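Long-range contacts in 6-phosphogluconolactonase (Thermotoga maritima, PDB 1PBT), which hydrolyses 6-phosphogluconolactone to 6-phosphogluconate, the second step in the oxidative stage of the pentose phosphate pathway: residues Glu24-Tyr29 and Glu234-Phe239; Gly34-Val39 and Leu68-Lys73. All coordinates share one frame; numbering follows the deposited sequence.

Interaction 1 pairs strand 25-31 with strand 235-241 through residues 24-29 and 234-239, 205 positions apart at their closest ends, and so brings the first and last strands of the chain side by side in one parallel pair. Interaction 2 lies inside the loop that this pairing closes: helix 35-53, which directly follows strand 25-31, meets helix 67-74. The two centres are about 18 Å apart, yet the contacts touch. Phe239 O and Tyr35 OH, 2.9 Å apart, make a probable hydrogen bond, while Phe38 packs on both Tyr29 and Phe239, and Val39 on Phe239. Helix 35-53 thus joins the first and last strands of the chain to a neighbouring helix of the alpha/beta fold.

Interaction 1. Residues Glu24-Tyr29 and Glu234-Phe239; sequences EKTVIY and EKTVWF. With EDO (1,2-ethanediol), chain E.
With chi1 at -74° in Tyr29 and a closely similar rotation in Phe239, each CG stands anti to its own carbonyl carbon, and the two rings run side by side on the same face of the sheet. Their planes meet at 27°, but a centroid separation of 5.3 Å shows them slid apart with little overlap; the close approach is Tyr29 CD2 to Phe239 CE1, 3.5 Å. Val237 CG1 touches both rings, at the edge of Tyr29 and above one face of Phe239, offset toward its rim. An alanine in place of Tyr29 would probably leave Val237 CG1 and Phe239 CE1 without this neighbour and open a gap beside them. On the face bearing Thr26, Ile28 and Trp238, Thr26 CG2 meets the indole edge at Trp238 CD1, 3.6 Å away, and Ile28 CG1 lies beside Trp238 CB. Trp238 NE1 donates to a water at 2.9 Å, while Thr236 OG1, hydrogen-bonded to Gly232 N, donates to a second water, which in turn donates to Glu24 OE1. Lys25 NZ gives hydrogen bonds to Met23 O, to a water that also reaches Glu234 O, and to an ethanediol probably left from crystallisation.

The backbone evidence is regular: Thr236 N to Lys25 O, Val27 N to Thr236 O, Trp238 N to Val27 O and Tyr29 N to Trp238 O, the last 2.8 Å and nearly straight at 171°. The strands run nearly parallel, with axes 4.7 Å apart. Strand 202-208 pairs with the other edge of strand 235-241, helix 35-53 packs on Phe239 and helix 210-220 on Trp238; parallel strands with helices on both faces are the hallmark of a three-layer alpha/beta sandwich.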
ATOM      1  N   GLU A  24     -20.495  -1.582  -4.379  1.00 53.04           N
ATOM      2  CA  GLU A  24     -19.063  -1.899  -4.394  1.00 47.57           C
ATOM      3  C   GLU A  24     -18.701  -2.905  -5.495  1.00 41.98           C
ATOM      4  O   GLU A  24     -19.343  -3.943  -5.613  1.00 42.09           O
ATOM      5  CB  GLU A  24     -18.669  -2.463  -3.009  1.00 50.64           C
ATOM      6  CG  GLU A  24     -17.273  -3.145  -2.891  1.00 53.45           C
ATOM      7  CD  GLU A  24     -17.113  -4.413  -3.779  1.00 55.13           C
ATOM      8  OE1 GLU A  24     -16.354  -4.398  -4.783  1.00 55.55           O
ATOM      9  OE2 GLU A  24     -17.762  -5.420  -3.465  1.00 55.60           O
ATOM     10  N   LYS A  25     -17.680  -2.597  -6.295  1.00 34.74           N
ATOM     11  CA  LYS A  25     -17.219  -3.489  -7.369  1.00 27.67           C
ATOM     12  C   LYS A  25     -15.744  -3.249  -7.701  1.00 22.60           C
ATOM     13  O   LYS A  25     -15.068  -2.448  -7.054  1.00 20.93           O
ATOM     14  CB  LYS A  25     -18.044  -3.292  -8.639  1.00 28.81           C
ATOM     15  CG  LYS A  25     -17.942  -1.904  -9.257  1.00 30.54           C
ATOM     16  CD  LYS A  25     -18.696  -0.895  -8.424  1.00 32.05           C
ATOM     17  CE  LYS A  25     -19.041   0.325  -9.227  1.00 33.72           C
ATOM     18  NZ  LYS A  25     -19.925   1.226  -8.440  1.00 33.24           N
ATOM     19  N   THR A  26     -15.253  -3.950  -8.722  1.00 18.18           N
ATOM     20  CA  THR A  26     -13.865  -3.816  -9.148  1.00 13.91           C
ATOM     21  C   THR A  26     -13.815  -3.230 -10.559  1.00 13.14           C
ATOM     22  O   THR A  26     -14.643  -3.556 -11.408  1.00 12.49           O
ATOM     23  CB  THR A  26     -13.139  -5.190  -9.138  1.00 13.25           C
ATOM     24  OG1 THR A  26     -13.015  -5.656  -7.783  1.00 16.34           O
ATOM     25  CG2 THR A  26     -11.748  -5.073  -9.766  1.00 11.19           C
ATOM     26  N   VAL A  27     -12.845  -2.351 -10.796  1.00 10.29           N
ATOM     27  CA  VAL A  27     -12.685  -1.725 -12.109  1.00 10.02           C
ATOM     28  C   VAL A  27     -11.239  -1.942 -12.542  1.00 11.50           C
ATOM     29  O   VAL A  27     -10.326  -1.775 -11.744  1.00 12.25           O
ATOM     30  CB  VAL A  27     -12.997  -0.208 -12.034  1.00 10.11           C
ATOM     31  CG1 VAL A  27     -12.860   0.435 -13.407  1.00 11.19           C
ATOM     32  CG2 VAL A  27     -14.407  -0.007 -11.515  1.00 13.32           C
ATOM     33  N   ILE A  28     -11.030  -2.321 -13.801  1.00  8.49           N
ATOM     34  CA  ILE A  28      -9.681  -2.569 -14.304  1.00  8.95           C
ATOM     35  C   ILE A  28      -9.386  -1.668 -15.489  1.00  9.86           C
ATOM     36  O   ILE A  28     -10.168  -1.622 -16.436  1.00  8.89           O
ATOM     37  CB  ILE A  28      -9.513  -4.039 -14.758  1.00  9.72           C
ATOM     38  CG1 ILE A  28      -9.756  -4.986 -13.580  1.00 10.33           C
ATOM     39  CG2 ILE A  28      -8.119  -4.265 -15.292  1.00  8.96           C
ATOM     40  CD1 ILE A  28      -9.992  -6.425 -13.997  1.00 11.89           C
ATOM     41  N   TYR A  29      -8.274  -0.934 -15.414  1.00  8.24           N
ATOM     42  CA  TYR A  29      -7.857  -0.045 -16.500  1.00 10.81           C
ATOM     43  C   TYR A  29      -6.651  -0.680 -17.192  1.00 12.29           C
ATOM     44  O   TYR A  29      -5.670  -1.018 -16.543  1.00 10.91           O
ATOM     45  CB  TYR A  29      -7.447   1.324 -15.953  1.00 11.81           C
ATOM     46  CG  TYR A  29      -8.579   2.220 -15.491  1.00 14.66           C
ATOM     47  CD1 TYR A  29      -9.143   3.164 -16.350  1.00 14.92           C
ATOM     48  CD2 TYR A  29      -9.056   2.158 -14.185  1.00 13.81           C
ATOM     49  CE1 TYR A  29     -10.147   4.029 -15.914  1.00 15.90           C
ATOM     50  CE2 TYR A  29     -10.065   3.019 -13.738  1.00 15.60           C
ATOM     51  CZ  TYR A  29     -10.600   3.951 -14.611  1.00 17.24           C
ATOM     52  OH  TYR A  29     -11.565   4.826 -14.171  1.00 18.57           O
ATOM     53  N   GLU A 234     -15.657   0.543  -0.860  0.50 14.41           N
ATOM     54  CA  GLU A 234     -16.444   1.172  -1.909  0.50 14.88           C
ATOM     55  C   GLU A 234     -16.026   0.657  -3.272  0.50 15.39           C
ATOM     56  O   GLU A 234     -16.866   0.251  -4.077  0.50 16.23           O
ATOM     57  CB  GLU A 234     -16.282   2.691  -1.858  0.50 16.13           C
ATOM     58  CG  GLU A 234     -16.675   3.289  -0.527  0.50 18.24           C
ATOM     59  CD  GLU A 234     -16.668   4.800  -0.543  0.50 19.59           C
ATOM     60  OE1 GLU A 234     -16.985   5.398   0.505  0.50 20.46           O
ATOM     61  OE2 GLU A 234     -16.351   5.386  -1.599  0.50 19.67           O
ATOM     62  N   LYS A 235     -14.723   0.657  -3.528  1.00 14.72           N
ATOM     63  CA  LYS A 235     -14.236   0.195  -4.810  1.00 13.35           C
ATOM     64  C   LYS A 235     -12.800  -0.294  -4.773  1.00 12.78           C
ATOM     65  O   LYS A 235     -12.016   0.078  -3.902  1.00 11.48           O
ATOM     66  CB  LYS A 235     -14.360   1.339  -5.821  1.00 16.28           C
ATOM     67  CG  LYS A 235     -14.154   0.955  -7.267  1.00 19.70           C
ATOM     68  CD  LYS A 235     -13.972   2.180  -8.155  1.00 22.52           C
ATOM     69  CE  LYS A 235     -15.164   3.128  -8.132  1.00 25.39           C
ATOM     70  NZ  LYS A 235     -15.000   4.196  -9.169  1.00 27.33           N
ATOM     71  N   THR A 236     -12.481  -1.149  -5.741  1.00 11.14           N
ATOM     72  CA  THR A 236     -11.137  -1.694  -5.911  1.00  9.65           C
ATOM     73  C   THR A 236     -10.850  -1.377  -7.366  1.00  9.45           C
ATOM     74  O   THR A 236     -11.650  -1.710  -8.236  1.00  9.79           O
ATOM     75  CB  THR A 236     -11.111  -3.214  -5.729  1.00  9.03           C
ATOM     76  OG1 THR A 236     -11.587  -3.541  -4.419  1.00 10.87           O
ATOM     77  CG2 THR A 236      -9.706  -3.746  -5.909  1.00 10.22           C
ATOM     78  N   VAL A 237      -9.730  -0.715  -7.622  1.00  8.69           N
ATOM     79  CA  VAL A 237      -9.361  -0.341  -8.978  1.00  8.44           C
ATOM     80  C   VAL A 237      -7.980  -0.869  -9.318  1.00 10.00           C
ATOM     81  O   VAL A 237      -7.051  -0.748  -8.522  1.00  9.34           O
ATOM     82  CB  VAL A 237      -9.319   1.196  -9.155  1.00  8.87           C
ATOM     83  CG1 VAL A 237      -9.046   1.535 -10.621  1.00 10.27           C
ATOM     84  CG2 VAL A 237     -10.612   1.816  -8.680  1.00  9.21           C
ATOM     85  N   TRP A 238      -7.855  -1.477 -10.493  1.00  9.32           N
ATOM     86  CA  TRP A 238      -6.564  -1.983 -10.944  1.00  9.08           C
ATOM     87  C   TRP A 238      -6.076  -1.116 -12.096  1.00  9.00           C
ATOM     88  O   TRP A 238      -6.818  -0.877 -13.043  1.00  7.71           O
ATOM     89  CB  TRP A 238      -6.676  -3.419 -11.454  1.00  9.44           C
ATOM     90  CG  TRP A 238      -6.963  -4.435 -10.410  1.00  9.51           C
ATOM     91  CD1 TRP A 238      -8.150  -4.635  -9.765  1.00 10.37           C
ATOM     92  CD2 TRP A 238      -6.049  -5.406  -9.882  1.00  9.97           C
ATOM     93  NE1 TRP A 238      -8.032  -5.673  -8.869  1.00 10.49           N
ATOM     94  CE2 TRP A 238      -6.751  -6.162  -8.919  1.00  9.79           C
ATOM     95  CE3 TRP A 238      -4.700  -5.708 -10.128  1.00  8.10           C
ATOM     96  CZ2 TRP A 238      -6.150  -7.203  -8.200  1.00 11.01           C
ATOM     97  CZ3 TRP A 238      -4.105  -6.742  -9.416  1.00 11.18           C
ATOM     98  CH2 TRP A 238      -4.830  -7.477  -8.460  1.00 10.18           C
ATOM     99  N   PHE A 239      -4.845  -0.622 -12.005  1.00  9.00           N
ATOM    100  CA  PHE A 239      -4.275   0.167 -13.097  1.00  9.90           C
ATOM    101  C   PHE A 239      -3.259  -0.774 -13.683  1.00 11.03           C
ATOM    102  O   PHE A 239      -2.224  -1.043 -13.084  1.00 11.13           O
ATOM    103  CB  PHE A 239      -3.614   1.447 -12.589  1.00 11.20           C
ATOM    104  CG  PHE A 239      -4.599   2.458 -12.096  1.00 10.54           C
ATOM    105  CD1 PHE A 239      -5.515   3.022 -12.973  1.00 12.87           C
ATOM    106  CD2 PHE A 239      -4.644   2.817 -10.755  1.00 13.95           C
ATOM    107  CE1 PHE A 239      -6.470   3.928 -12.523  1.00 13.21           C
ATOM    108  CE2 PHE A 239      -5.597   3.726 -10.295  1.00 11.82           C
ATOM    109  CZ  PHE A 239      -6.507   4.278 -11.180  1.00 12.30           C
TER
HETATM  110  C1  EDO E 304     -17.778   4.376 -11.487  1.00 35.23           C
HETATM  111  O1  EDO E 304     -18.850   5.002 -12.132  1.00 38.86           O
HETATM  112  C2  EDO E 304     -18.233   3.282 -10.584  1.00 35.50           C
HETATM  113  O2  EDO E 304     -19.612   3.485 -10.144  1.00 36.40           O
HETATM  114  O   HOH W   1     -14.194  -3.346  -3.780  1.00 21.14           O
HETATM  115  O   HOH W   2     -18.151   1.354  -6.091  1.00 32.61           O
HETATM  116  O   HOH W   3     -10.052  -7.184  -7.428  1.00 10.12           O

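Interaction 2. Residues Gly34-Val39 and Leu68-Lys73; sequences GYVDFV and LPVYEK
This is apolar helix-to-helix packing, without a hydrogen bond between the segments, in the helical layer on one face of the alpha/beta fold's central sheet. It joins the first turn of helix 35-53, with Gly34 at its N-cap, to helix 67-74. The segment axes approach to 9.4 Å and cross at -57°, and the nearest backbone pair is Val36 with Val70, their CA atoms 5.8 Å apart. Val36 points toward helix 67-74 and works with both methyls: CG2 faces Pro69 CB at 4.3 Å, while CG1 meets Val70 CG2 and Lys73 CG. One turn further on, Val39 crosses Val70 at about a right angle, its CG1 lying 4.1 Å from Val70 CG2. A chi1 of 178° in Val39 puts its CG1 opposite the backbone N, whereas the sister methyl CG2 sits over the centre of the Tyr35 ring.

The valine cluster extends beyond the two segments. Val70 also packs on Val40 and Ile43 of helix 35-53, and Val39 reaches Leu206 of strand 202-208, which ties the helix pair to the sheet. On its far side, helix 67-74 meets helix 102-111 through Leu68, Tyr71 and Glu72.

Toward solvent, at Asp37 and Lys73, the contact turns polar, and no salt bridge forms there. The Lys73 chain, bent at chi2, about CB-CG, lays its aliphatic part across Val36 at about a right angle. Its ammonium stops short of the carboxylate, with Asp37 OD1 4.6 Å from Lys73 NZ, a spacing at which their opposite charges could attract only at a distance.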
ATOM      1  N   GLY A  34       1.606   6.198 -21.318  1.00 21.82           N
ATOM      2  CA  GLY A  34       1.542   7.181 -20.243  1.00 18.90           C
ATOM      3  C   GLY A  34       1.007   6.632 -18.933  1.00 17.29           C
ATOM      4  O   GLY A  34       0.215   7.293 -18.267  1.00 17.37           O
ATOM      5  N   TYR A  35       1.463   5.441 -18.558  1.00 14.93           N
ATOM      6  CA  TYR A  35       1.015   4.776 -17.333  1.00 14.12           C
ATOM      7  C   TYR A  35       1.127   5.617 -16.071  1.00 13.76           C
ATOM      8  O   TYR A  35       0.129   5.902 -15.418  1.00 14.49           O
ATOM      9  CB  TYR A  35       1.796   3.480 -17.114  1.00 12.11           C
ATOM     10  CG  TYR A  35       1.350   2.711 -15.891  1.00 11.69           C
ATOM     11  CD1 TYR A  35       0.191   1.928 -15.915  1.00 12.66           C
ATOM     12  CD2 TYR A  35       2.068   2.787 -14.692  1.00 11.99           C
ATOM     13  CE1 TYR A  35      -0.239   1.231 -14.769  1.00 10.12           C
ATOM     14  CE2 TYR A  35       1.644   2.104 -13.553  1.00 10.62           C
ATOM     15  CZ  TYR A  35       0.495   1.325 -13.599  1.00 10.57           C
ATOM     16  OH  TYR A  35       0.106   0.625 -12.470  1.00  8.54           O
ATOM     17  N   VAL A  36       2.347   6.008 -15.719  1.00 15.16           N
ATOM     18  CA  VAL A  36       2.543   6.799 -14.514  1.00 14.50           C
ATOM     19  C   VAL A  36       1.693   8.067 -14.475  1.00 14.87           C
ATOM     20  O   VAL A  36       0.957   8.282 -13.517  1.00 14.37           O
ATOM     21  CB  VAL A  36       4.021   7.150 -14.324  1.00 14.59           C
ATOM     22  CG1 VAL A  36       4.187   8.049 -13.112  1.00 14.09           C
ATOM     23  CG2 VAL A  36       4.827   5.866 -14.142  1.00 15.61           C
ATOM     24  N   ASP A  37       1.771   8.901 -15.506  1.00 14.76           N
ATOM     25  CA  ASP A  37       0.970  10.126 -15.515  1.00 15.67           C
ATOM     26  C   ASP A  37      -0.526   9.837 -15.354  1.00 13.43           C
ATOM     27  O   ASP A  37      -1.218  10.554 -14.638  1.00 14.32           O
ATOM     28  CB  ASP A  37       1.192  10.929 -16.806  1.00 18.29           C
ATOM     29  CG  ASP A  37       2.588  11.519 -16.896  1.00 22.72           C
ATOM     30  OD1 ASP A  37       3.127  11.941 -15.854  1.00 26.40           O
ATOM     31  OD2 ASP A  37       3.142  11.572 -18.014  1.00 26.78           O
ATOM     32  N   PHE A  38      -1.027   8.788 -16.006  1.00 14.59           N
ATOM     33  CA  PHE A  38      -2.446   8.445 -15.897  1.00 13.87           C
ATOM     34  C   PHE A  38      -2.802   8.105 -14.452  1.00 14.33           C
ATOM     35  O   PHE A  38      -3.772   8.615 -13.889  1.00 14.15           O
ATOM     36  CB  PHE A  38      -2.789   7.244 -16.775  1.00 14.78           C
ATOM     37  CG  PHE A  38      -4.262   6.906 -16.800  1.00 15.72           C
ATOM     38  CD1 PHE A  38      -5.126   7.561 -17.672  1.00 17.37           C
ATOM     39  CD2 PHE A  38      -4.787   5.947 -15.941  1.00 17.08           C
ATOM     40  CE1 PHE A  38      -6.484   7.265 -17.689  1.00 18.40           C
ATOM     41  CE2 PHE A  38      -6.151   5.638 -15.945  1.00 18.30           C
ATOM     42  CZ  PHE A  38      -7.002   6.298 -16.820  1.00 18.07           C
ATOM     43  N   VAL A  39      -2.014   7.220 -13.860  1.00 13.72           N
ATOM     44  CA  VAL A  39      -2.251   6.808 -12.480  1.00 11.72           C
ATOM     45  C   VAL A  39      -2.199   7.998 -11.522  1.00 10.65           C
ATOM     46  O   VAL A  39      -3.062   8.166 -10.659  1.00 11.18           O
ATOM     47  CB  VAL A  39      -1.210   5.784 -12.055  1.00  9.85           C
ATOM     48  CG1 VAL A  39      -1.427   5.400 -10.589  1.00 11.80           C
ATOM     49  CG2 VAL A  39      -1.276   4.591 -12.977  1.00 12.14           C
ATOM     50  N   LEU A  68       6.681   3.424  -6.562  1.00 11.13           N
ATOM     51  CA  LEU A  68       7.631   4.506  -6.306  1.00 12.24           C
ATOM     52  C   LEU A  68       7.588   5.696  -7.280  1.00 11.22           C
ATOM     53  O   LEU A  68       7.504   6.847  -6.839  1.00 10.76           O
ATOM     54  CB  LEU A  68       9.058   3.938  -6.207  1.00 11.03           C
ATOM     55  CG  LEU A  68       9.242   2.974  -5.018  1.00 12.39           C
ATOM     56  CD1 LEU A  68      10.626   2.311  -5.066  1.00 14.75           C
ATOM     57  CD2 LEU A  68       9.050   3.735  -3.710  1.00 14.16           C
ATOM     58  N   PRO A  69       7.647   5.443  -8.601  1.00 12.23           N
ATOM     59  CA  PRO A  69       7.611   6.523  -9.600  1.00 11.93           C
ATOM     60  C   PRO A  69       6.347   7.372  -9.461  1.00 10.89           C
ATOM     61  O   PRO A  69       6.353   8.580  -9.690  1.00  9.76           O
ATOM     62  CB  PRO A  69       7.635   5.770 -10.935  1.00 12.77           C
ATOM     63  CG  PRO A  69       8.311   4.485 -10.604  1.00 15.15           C
ATOM     64  CD  PRO A  69       7.751   4.127  -9.260  1.00 12.46           C
ATOM     65  N   VAL A  70       5.247   6.712  -9.114  1.00 10.44           N
ATOM     66  CA  VAL A  70       3.987   7.397  -8.934  1.00  9.31           C
ATOM     67  C   VAL A  70       4.059   8.323  -7.731  1.00  9.12           C
ATOM     68  O   VAL A  70       3.591   9.460  -7.797  1.00  9.15           O
ATOM     69  CB  VAL A  70       2.834   6.386  -8.767  1.00  9.32           C
ATOM     70  CG1 VAL A  70       1.554   7.091  -8.286  1.00  8.81           C
ATOM     71  CG2 VAL A  70       2.586   5.691 -10.112  1.00  9.83           C
ATOM     72  N   TYR A  71       4.663   7.848  -6.642  1.00  8.42           N
ATOM     73  CA  TYR A  71       4.778   8.667  -5.443  1.00  8.30           C
ATOM     74  C   TYR A  71       5.666   9.870  -5.740  1.00  9.00           C
ATOM     75  O   TYR A  71       5.416  10.976  -5.260  1.00 10.45           O
ATOM     76  CB  TYR A  71       5.394   7.878  -4.277  1.00  8.17           C
ATOM     77  CG  TYR A  71       4.675   6.602  -3.898  1.00  7.03           C
ATOM     78  CD1 TYR A  71       3.297   6.459  -4.110  1.00  7.68           C
ATOM     79  CD2 TYR A  71       5.361   5.558  -3.272  1.00  7.80           C
ATOM     80  CE1 TYR A  71       2.623   5.302  -3.702  1.00  7.64           C
ATOM     81  CE2 TYR A  71       4.691   4.384  -2.856  1.00  6.64           C
ATOM     82  CZ  TYR A  71       3.323   4.276  -3.078  1.00  6.19           C
ATOM     83  OH  TYR A  71       2.661   3.141  -2.671  1.00  7.98           O
ATOM     84  N   GLU A  72       6.702   9.637  -6.534  1.00  9.85           N
ATOM     85  CA  GLU A  72       7.656  10.671  -6.909  1.00 12.17           C
ATOM     86  C   GLU A  72       6.935  11.867  -7.525  1.00 12.23           C
ATOM     87  O   GLU A  72       7.234  13.026  -7.206  1.00 11.18           O
ATOM     88  CB  GLU A  72       8.661  10.072  -7.893  1.00 16.27           C
ATOM     89  CG  GLU A  72       9.820  10.962  -8.260  1.00 20.40           C
ATOM     90  CD  GLU A  72      10.984  10.164  -8.807  1.00 23.74           C
ATOM     91  OE1 GLU A  72      10.737   9.163  -9.520  1.00 25.24           O
ATOM     92  OE2 GLU A  72      12.143  10.537  -8.524  1.00 25.43           O
ATOM     93  N   LYS A  73       5.971  11.581  -8.393  1.00 12.55           N
ATOM     94  CA  LYS A  73       5.187  12.624  -9.047  1.00 14.48           C
ATOM     95  C   LYS A  73       4.160  13.213  -8.085  1.00 13.24           C
ATOM     96  O   LYS A  73       3.933  14.422  -8.075  1.00 12.99           O
ATOM     97  CB  LYS A  73       4.465  12.051 -10.268  1.00 17.98           C
ATOM     98  CG  LYS A  73       5.382  11.540 -11.366  1.00 23.78           C
ATOM     99  CD  LYS A  73       6.077  12.678 -12.088  1.00 29.17           C
ATOM    100  CE  LYS A  73       6.697  12.199 -13.390  1.00 32.11           C
ATOM    101  NZ  LYS A  73       7.197  13.339 -14.212  1.00 36.37           N
TER